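Local atomic coordinates of metallo-beta-lactamase domain-containing protein (Enterococcus faecalis, PDB entry 2AZ4), a protein that is of unknown function but carries a two-zinc metallo-beta-lactamase-type site, consistent with the RNA-binding exonuclease activity generally assigned to its family. Residues N124-F129 against Y301-K306; P69-E74 against I101-P106. One frame throughout, in Å; residues are numbered along the deposited sequence.

Interaction 1 (N124-F129 against Y301-K306); sequences NRKGDF and YAESGK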
loop_
_atom_site.group_PDB
_atom_site.type_symbol
_atom_site.label_atom_id
_atom_site.label_comp_id
_atom_site.label_asym_id
_atom_site.label_seq_id
_atom_site.Cartn_x
_atom_site.Cartn_y
_atom_site.Cartn_z
ATOM N N ASN A 124 10.391 -1.311 -6.488
ATOM C CA ASN A 124 11.639 -2.003 -6.142
ATOM C C ASN A 124 12.713 -2.031 -7.238
ATOM O O ASN A 124 13.589 -2.922 -7.255
ATOM C CB ASN A 124 11.359 -3.438 -5.672
ATOM C CG ASN A 124 12.505 -4.005 -4.843
ATOM O OD1 ASN A 124 13.054 -3.314 -3.979
ATOM N ND2 ASN A 124 12.861 -5.264 -5.093
ATOM N N ARG A 125 12.665 -1.055 -8.140
ATOM C CA ARG A 125 13.590 -1.033 -9.281
ATOM C C ARG A 125 15.048 -0.879 -8.824
ATOM O O ARG A 125 15.954 -1.386 -9.482
ATOM C CB ARG A 125 13.208 0.079 -10.266
ATOM C CG ARG A 125 13.290 1.453 -9.649
ATOM C CD ARG A 125 12.801 2.541 -10.574
ATOM N NE ARG A 125 13.039 3.841 -9.952
ATOM C CZ ARG A 125 14.204 4.496 -9.972
ATOM N NH1 ARG A 125 15.264 3.989 -10.601
ATOM N NH2 ARG A 125 14.304 5.671 -9.362
ATOM N N LYS A 126 15.255 -0.178 -7.704
ATOM C CA LYS A 126 16.596 0.042 -7.129
ATOM C C LYS A 126 16.895 -0.920 -5.970
ATOM O O LYS A 126 17.985 -0.884 -5.374
ATOM C CB LYS A 126 16.734 1.483 -6.625
ATOM C CG LYS A 126 17.045 2.536 -7.674
ATOM C CD LYS A 126 16.867 3.943 -7.062
ATOM C CE LYS A 126 17.864 4.956 -7.638
ATOM N NZ LYS A 126 18.010 6.192 -6.791
ATOM N N GLY A 127 15.916 -1.764 -5.628
ATOM C CA GLY A 127 16.125 -2.816 -4.650
ATOM C C GLY A 127 16.245 -2.297 -3.247
ATOM O O GLY A 127 16.791 -2.978 -2.385
ATOM N N ASP A 128 15.747 -1.087 -3.012
ATOM C CA ASP A 128 15.742 -0.522 -1.670
ATOM C C ASP A 128 14.338 -0.402 -1.076
ATOM O O ASP A 128 14.148 0.242 -0.035
ATOM C CB ASP A 128 16.431 0.851 -1.664
ATOM C CG ASP A 128 15.818 1.805 -2.656
ATOM O OD1 ASP A 128 14.880 1.383 -3.378
ATOM O OD2 ASP A 128 16.275 2.971 -2.713
ATOM N N PHE A 129 13.361 -1.010 -1.748
ATOM C CA PHE A 129 11.983 -1.045 -1.268
ATOM C C PHE A 129 11.746 -2.356 -0.522
ATOM O O PHE A 129 11.466 -2.346 0.679
ATOM C CB PHE A 129 10.992 -0.872 -2.427
ATOM C CG PHE A 129 9.543 -0.761 -1.982
ATOM C CD1 PHE A 129 9.053 0.421 -1.414
ATOM C CD2 PHE A 129 8.671 -1.832 -2.150
ATOM C CE1 PHE A 129 7.716 0.525 -1.008
ATOM C CE2 PHE A 129 7.323 -1.735 -1.751
ATOM C CZ PHE A 129 6.846 -0.557 -1.181
ATOM N N TYR A 301 14.393 13.179 -16.699
ATOM C CA TYR A 301 15.233 12.225 -15.995
ATOM C C TYR A 301 15.861 12.840 -14.767
ATOM O O TYR A 301 16.486 13.901 -14.838
ATOM C CB TYR A 301 16.329 11.719 -16.914
ATOM C CG TYR A 301 15.829 10.726 -17.916
ATOM C CD1 TYR A 301 15.508 9.420 -17.517
ATOM C CD2 TYR A 301 15.715 11.062 -19.259
ATOM C CE1 TYR A 301 15.054 8.484 -18.429
ATOM C CE2 TYR A 301 15.264 10.123 -20.197
ATOM C CZ TYR A 301 14.940 8.829 -19.748
ATOM O OH TYR A 301 14.487 7.893 -20.629
ATOM N N ALA A 302 15.697 12.163 -13.635
ATOM C CA ALA A 302 16.397 12.538 -12.413
ATOM C C ALA A 302 17.570 11.575 -12.179
ATOM O O ALA A 302 18.219 11.609 -11.138
ATOM C CB ALA A 302 15.437 12.528 -11.242
ATOM N N GLU A 303 17.835 10.717 -13.158
ATOM C CA GLU A 303 18.914 9.738 -13.078
ATOM C C GLU A 303 19.578 9.644 -14.453
ATOM O O GLU A 303 19.033 10.118 -15.447
ATOM C CB GLU A 303 18.365 8.375 -12.621
ATOM C CG GLU A 303 17.807 8.393 -11.163
ATOM C CD GLU A 303 16.910 7.194 -10.774
ATOM O OE1 GLU A 303 16.922 6.140 -11.454
ATOM O OE2 GLU A 303 16.185 7.330 -9.745
ATOM N N SER A 304 20.762 9.045 -14.506
ATOM C CA SER A 304 21.451 8.830 -15.770
ATOM C C SER A 304 20.900 7.625 -16.556
ATOM O O SER A 304 20.272 6.727 -16.002
ATOM C CB SER A 304 22.968 8.747 -15.557
ATOM O OG SER A 304 23.458 9.995 -15.066
ATOM N N GLY A 305 21.124 7.619 -17.860
ATOM C CA GLY A 305 20.619 6.543 -18.692
ATOM C C GLY A 305 19.260 6.895 -19.262
ATOM O O GLY A 305 18.794 8.035 -19.134
ATOM N N LYS A 306 18.634 5.899 -19.884
ATOM C CA LYS A 306 17.398 6.061 -20.628
ATOM C C LYS A 306 16.501 4.896 -20.263
ATOM O O LYS A 306 16.976 3.783 -19.996
ATOM C CB LYS A 306 17.657 6.005 -22.141
ATOM C CG LYS A 306 18.540 7.116 -22.713
ATOM C CD LYS A 306 17.724 8.183 -23.438
ATOM C CE LYS A 306 17.543 7.868 -24.948
ATOM N NZ LYS A 306 18.846 7.924 -25.715
#
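Arg125 and Glu303 reach for each other from opposite directions and meet end-on, the guanidinium presenting NH1 and NH2 to the two carboxylate oxygens. Arg125 NH1 donates to Glu303 OE1 at 2.8 Å and Arg125 NH2 to Glu303 OE2 at 2.5 Å, both within a salt bridge. Both oxygens accept with their syn lone pairs, which is what a paired, two-pronged grip demands. The match is not perfectly flat: the planes of the two groups are 32° apart, so OE2 stays close to the guanidinium plane whereas OE1 is tilted out of it, and the NH1 bond is the more bent of the two. CG of Arg125 sits between the backbone N and the carbonyl carbon (chi1 62°), and the chain then runs straight out to NE, carrying the charge well clear of its turn. Lys126 also meets the carboxylate from the opposite direction, its methylene CE 3.6 Å from Glu303 OE2; its NZ adds only a long salt bridge of 3.7 Å to that oxygen. OE2 thus faces two cationic side chains, which should favour an ionised glutamate. Within 124-129, Asn124 OD1 accepts the backbone N of Phe129, in the carbonyl plane, and also that of Leu130, and Asn284 of helix 283-293 touches both Arg125 and Glu303. The whole is a surface salt-bridge network built on a bidentate arginine-carboxylate pair, joining the metallo-beta-lactamase fold to the lobe with the six-stranded parallel sheet, an arrangement consistent with a beta-CASP-type enzyme.

Interaction 2 (P69-E74 against I101-P106); sequences PRLGYE and INYLDP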
loop_
_atom_site.group_PDB
_atom_site.type_symbol
_atom_site.label_atom_id
_atom_site.label_comp_id
_atom_site.label_asym_id
_atom_site.label_seq_id
_atom_site.Cartn_x
_atom_site.Cartn_y
_atom_site.Cartn_z
ATOM N N PRO A 69 14.111 -21.983 1.898
ATOM C CA PRO A 69 15.032 -22.839 2.665
ATOM C C PRO A 69 16.500 -22.411 2.604
ATOM O O PRO A 69 17.243 -22.642 3.563
ATOM C CB PRO A 69 14.903 -24.206 1.981
ATOM C CG PRO A 69 14.195 -23.963 0.722
ATOM C CD PRO A 69 13.342 -22.763 0.920
ATOM N N ARG A 70 16.910 -21.796 1.490
ATOM C CA ARG A 70 18.302 -21.390 1.296
ATOM C C ARG A 70 18.755 -20.372 2.347
ATOM O O ARG A 70 19.947 -20.191 2.577
ATOM C CB ARG A 70 18.502 -20.825 -0.118
ATOM C CG ARG A 70 18.076 -21.776 -1.263
ATOM C CD ARG A 70 18.211 -21.069 -2.599
ATOM N NE ARG A 70 17.229 -19.984 -2.721
ATOM C CZ ARG A 70 17.172 -19.138 -3.736
ATOM N NH1 ARG A 70 18.051 -19.227 -4.726
ATOM N NH2 ARG A 70 16.235 -18.201 -3.766
ATOM N N LEU A 71 17.800 -19.698 2.975
ATOM C CA LEU A 71 18.114 -18.741 4.040
ATOM C C LEU A 71 18.687 -19.437 5.280
ATOM O O LEU A 71 19.324 -18.798 6.125
ATOM C CB LEU A 71 16.866 -17.923 4.426
ATOM C CG LEU A 71 16.262 -16.978 3.373
ATOM C CD1 LEU A 71 14.877 -16.458 3.831
ATOM C CD2 LEU A 71 17.205 -15.818 3.047
ATOM N N GLY A 72 18.468 -20.741 5.390
ATOM C CA GLY A 72 18.999 -21.496 6.517
ATOM C C GLY A 72 18.304 -21.178 7.828
ATOM O O GLY A 72 18.883 -21.350 8.908
ATOM N N TYR A 73 17.057 -20.714 7.734
ATOM C CA TYR A 73 16.235 -20.487 8.914
ATOM C C TYR A 73 15.740 -21.848 9.385
ATOM O O TYR A 73 15.361 -22.684 8.573
ATOM C CB TYR A 73 15.062 -19.568 8.561
ATOM C CG TYR A 73 13.875 -19.700 9.475
ATOM C CD1 TYR A 73 13.853 -19.051 10.710
ATOM C CD2 TYR A 73 12.777 -20.482 9.114
ATOM C CE1 TYR A 73 12.764 -19.172 11.563
ATOM C CE2 TYR A 73 11.686 -20.616 9.963
ATOM C CZ TYR A 73 11.683 -19.946 11.175
ATOM O OH TYR A 73 10.611 -20.071 12.018
ATOM N N GLU A 74 15.759 -22.076 10.691
ATOM C CA GLU A 74 15.242 -23.330 11.244
ATOM C C GLU A 74 14.005 -23.046 12.091
ATOM O O GLU A 74 14.097 -22.367 13.123
ATOM C CB GLU A 74 16.314 -24.047 12.081
ATOM C CG GLU A 74 15.996 -25.541 12.309
ATOM C CD GLU A 74 17.216 -26.368 12.729
ATOM O OE1 GLU A 74 18.166 -25.806 13.334
ATOM O OE2 GLU A 74 17.214 -27.596 12.443
ATOM N N ILE A 101 8.463 -10.245 0.692
ATOM C CA ILE A 101 8.097 -11.296 -0.278
ATOM C C ILE A 101 9.334 -12.050 -0.829
ATOM O O ILE A 101 9.235 -13.228 -1.178
ATOM C CB ILE A 101 7.191 -10.815 -1.444
ATOM C CG1 ILE A 101 7.859 -9.664 -2.229
ATOM C CG2 ILE A 101 5.772 -10.454 -0.918
ATOM C CD1 ILE A 101 7.250 -9.486 -3.590
ATOM N N ASN A 102 10.502 -11.396 -0.862
ATOM C CA ASN A 102 11.692 -12.079 -1.392
ATOM C C ASN A 102 12.175 -13.212 -0.496
ATOM O O ASN A 102 12.964 -14.060 -0.931
ATOM C CB ASN A 102 12.846 -11.124 -1.659
ATOM C CG ASN A 102 12.646 -10.287 -2.910
ATOM O OD1 ASN A 102 13.231 -9.194 -3.043
ATOM N ND2 ASN A 102 11.882 -10.796 -3.844
ATOM N N TYR A 103 11.693 -13.231 0.746
ATOM C CA TYR A 103 12.006 -14.348 1.653
ATOM C C TYR A 103 11.044 -15.531 1.512
ATOM O O TYR A 103 11.259 -16.600 2.101
ATOM C CB TYR A 103 12.027 -13.870 3.109
ATOM C CG TYR A 103 13.273 -13.108 3.507
ATOM C CD1 TYR A 103 14.365 -12.958 2.630
ATOM C CD2 TYR A 103 13.362 -12.532 4.776
ATOM C CE1 TYR A 103 15.522 -12.248 3.031
ATOM C CE2 TYR A 103 14.495 -11.845 5.181
ATOM C CZ TYR A 103 15.565 -11.699 4.317
ATOM O OH TYR A 103 16.676 -10.997 4.766
ATOM N N LEU A 104 9.972 -15.332 0.762
ATOM C CA LEU A 104 9.021 -16.410 0.496
ATOM C C LEU A 104 9.654 -17.473 -0.403
ATOM O O LEU A 104 10.150 -17.167 -1.478
ATOM C CB LEU A 104 7.729 -15.877 -0.136
ATOM C CG LEU A 104 6.633 -16.932 -0.408
ATOM C CD1 LEU A 104 6.135 -17.709 0.860
ATOM C CD2 LEU A 104 5.450 -16.383 -1.219
ATOM N N ASP A 105 9.644 -18.715 0.061
ATOM C CA ASP A 105 10.047 -19.875 -0.738
ATOM C C ASP A 105 9.617 -19.757 -2.225
ATOM O O ASP A 105 8.427 -19.736 -2.536
ATOM C CB ASP A 105 9.441 -21.128 -0.101
ATOM C CG ASP A 105 9.965 -22.418 -0.691
ATOM O OD1 ASP A 105 10.634 -22.359 -1.732
ATOM O OD2 ASP A 105 9.656 -23.499 -0.130
ATOM N N PRO A 106 10.598 -19.680 -3.151
ATOM C CA PRO A 106 10.350 -19.642 -4.602
ATOM C C PRO A 106 9.338 -20.674 -5.092
ATOM O O PRO A 106 8.574 -20.385 -6.017
ATOM C CB PRO A 106 11.736 -19.934 -5.217
ATOM C CG PRO A 106 12.715 -19.652 -4.133
ATOM C CD PRO A 106 12.034 -19.611 -2.814
#
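Leu71 lays its CD1 methyl over one face of the Tyr103 ring, where two short 3-10 turns of the metallo-beta-lactamase fold, 69-71 and 101-103, come together. This is a CH-pi contact: CD1 lies 4.1 Å from the centroid of the Tyr103 ring and 28° off its normal. The methyl is displaced toward the root of the ring, 3.7 Å from Tyr103 CG, and Leu71 CD2 lies on the same side of the ring but out past its rim, 3.9 Å from Tyr103 CE1. The two side chains cross at about a right angle. Beside them, Pro69 brings CD to 3.8 Å from Asp105 CG and almost as close to both oxygens, with no hydrogen bond involved. The bend of Arg70 at chi3 (-68°) carries its guanidinium over to Pro106, bringing Arg70 NH2 to 3.8 Å from Pro106 CG. The charge of Arg70 NH2 is met by Asp68 OD2 in a salt bridge; toward Pro106 it makes only a van der Waals approach.

Further partners set the positions of these groups. Within the turns, Gly72 N bonds to Pro69 O and Leu104 N to Ile101 O. Backbone hydrogen bonds of Tyr103 with Asp68 and of Asp105 with Leu66 tie 101-106 to the residues just before 69-74, and Ile51 of helix 51-56 touches both Leu71 and Tyr103. Asp105 directs its OD1 to the backbone N of Ala107, and the buried Tyr103 ring is fixed at its far end by a hydrogen bond between its OH and the carbonyl O of Asp49.

In the fold
Interaction 2 stays within the metallo-beta-lactamase fold, packing two loops that flank the strand 85-89 and helix 95-98 region, whereas interaction 1 reaches across to the separate parallel-sheet lobe. Their centres are 26 Å apart and their nearest atoms about 4 Å, without touching; along the chain interaction 2 closes before interaction 1 opens. Neither lies at the two-zinc site, formed by His92, His94, Asp96, His97, His167, Asp189 and His404. Both nevertheless adjoin the chain that supplies its ligands: segment 101-106 follows helix 95-98, which includes Asp96 and His97, and Phe129, in segment 124-129, packs on Leu95 and Ser98 of the same helix.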